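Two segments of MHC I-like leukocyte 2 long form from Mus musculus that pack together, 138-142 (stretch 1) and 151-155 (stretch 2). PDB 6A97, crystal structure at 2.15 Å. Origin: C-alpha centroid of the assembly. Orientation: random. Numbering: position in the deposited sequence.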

# COMPACT_ATOMS: atom_id res chain seq x y z
N GLN A 138 18.15 -21.90 -8.19
CA GLN A 138 18.46 -20.92 -9.23
C GLN A 138 17.66 -21.20 -10.50
O GLN A 138 17.30 -22.35 -10.76
CB GLN A 138 19.96 -20.92 -9.55
CG GLN A 138 20.85 -20.63 -8.35
CD GLN A 138 20.63 -19.23 -7.79
OE1 GLN A 138 20.41 -18.27 -8.52
NE2 GLN A 138 20.68 -19.12 -6.46
N ASN A 139 17.37 -20.15 -11.27
CA ASN A 139 16.81 -20.32 -12.61
C ASN A 139 17.60 -21.36 -13.39
O ASN A 139 18.82 -21.41 -13.30
CB ASN A 139 16.81 -18.99 -13.38
CG ASN A 139 15.88 -17.97 -12.77
OD1 ASN A 139 15.02 -18.30 -11.96
ND2 ASN A 139 16.05 -16.71 -13.16
N PHE A 140 16.89 -22.19 -14.15
CA PHE A 140 17.49 -23.32 -14.85
C PHE A 140 17.07 -23.26 -16.31
O PHE A 140 17.87 -22.94 -17.19
CB PHE A 140 17.07 -24.64 -14.19
CG PHE A 140 17.54 -25.88 -14.90
CD1 PHE A 140 18.69 -25.87 -15.68
CD2 PHE A 140 16.83 -27.07 -14.79
CE1 PHE A 140 19.12 -27.01 -16.33
CE2 PHE A 140 17.26 -28.22 -15.43
CZ PHE A 140 18.40 -28.19 -16.21
N LEU A 141 15.80 -23.56 -16.57
CA LEU A 141 15.26 -23.49 -17.93
C LEU A 141 13.99 -22.64 -17.97
O LEU A 141 13.30 -22.49 -16.96
CB LEU A 141 14.97 -24.89 -18.48
CG LEU A 141 16.12 -25.90 -18.48
CD1 LEU A 141 15.66 -27.23 -19.04
CD2 LEU A 141 17.32 -25.38 -19.27
N THR A 142 13.69 -22.10 -19.14
CA THR A 142 12.47 -21.35 -19.35
C THR A 142 11.94 -21.64 -20.75
O THR A 142 12.69 -21.57 -21.73
CB THR A 142 12.69 -19.83 -19.20
OG1 THR A 142 13.00 -19.52 -17.84
CG2 THR A 142 11.44 -19.05 -19.63
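Stretch 2 151-155: TVDGP

Stretch 2 runs antiparallel to stretch 1: the vectors from CA 139 to CA 142 and from CA 151 to CA 154 lie 169° apart. Residues 138-142 form a strand, whereas in stretch 2 only Thr151 and Val152 (phi/psi -99/130 and -82/120) are strand; Asp153, at -83/-36, turns out of the extended conformation. The register places Thr142 opposite Thr151 (CA to CA 5.0 Å), Leu141 opposite Val152 (CA to CA 4.7 Å) and Phe140 nearest Asp153 (CA to CA 5.3 Å). Thr142 and Thr151 form a hydrogen-bonded pair, with Thr151 N to Thr142 O at 2.7 Å (170° at the hydrogen) and Thr142 N to Thr151 O at 2.9 Å (149°). Leu141 and Val152 form the non-hydrogen-bonded pair, and beyond them Asp153 N donates almost linearly to Phe140 O (2.9 Å, 178°).

Leu141 and Val152 share one face of the sheet, where Leu141 CD2 meets Val152 CG2 at 3.7 Å; the two threonines point to the other. Asp153 directs its CB toward stretch 1, and with chi1 at -72° its carboxylate accepts a short hydrogen bond from the threonine hydroxyl, Thr142 OG1 to Asp153 OD2, 2.5 Å. Water 1 also donates to Asp153 OD2 at 2.5 Å. Asn139 CB packs 3.7 Å from Asp153 CB, while Phe140 points its CB away.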

# COMPACT_ATOMS: atom_id res chain seq x y z
N THR A 151 14.83 -22.21 -23.17
CA THR A 151 15.95 -21.31 -22.95
C THR A 151 16.72 -21.74 -21.70
O THR A 151 16.12 -21.97 -20.65
CB THR A 151 15.47 -19.86 -22.78
OG1 THR A 151 14.77 -19.45 -23.96
CG2 THR A 151 16.65 -18.92 -22.53
N VAL A 152 18.04 -21.85 -21.82
CA VAL A 152 18.87 -22.06 -20.64
C VAL A 152 19.15 -20.71 -19.97
O VAL A 152 19.71 -19.80 -20.58
CB VAL A 152 20.20 -22.75 -20.99
CG1 VAL A 152 21.10 -22.81 -19.77
CG2 VAL A 152 19.93 -24.14 -21.54
N ASP A 153 18.74 -20.57 -18.71
CA ASP A 153 18.73 -19.27 -18.04
C ASP A 153 20.07 -18.83 -17.44
O ASP A 153 20.39 -17.65 -17.46
CB ASP A 153 17.66 -19.26 -16.95
CG ASP A 153 16.26 -19.22 -17.53
OD1 ASP A 153 16.06 -18.50 -18.53
OD2 ASP A 153 15.37 -19.91 -16.99
N GLY A 154 20.83 -19.77 -16.89
CA GLY A 154 22.10 -19.43 -16.28
C GLY A 154 23.25 -19.38 -17.27
O GLY A 154 23.05 -19.65 -18.46
N PRO A 155 24.44 -19.01 -16.80
CA PRO A 155 25.64 -19.10 -17.63
C PRO A 155 25.84 -20.53 -18.11
O PRO A 155 25.71 -21.46 -17.32
CB PRO A 155 26.77 -18.66 -16.69
CG PRO A 155 26.10 -17.81 -15.67
CD PRO A 155 24.73 -18.42 -15.48
O HOH W 1 14.10 -20.56 -14.88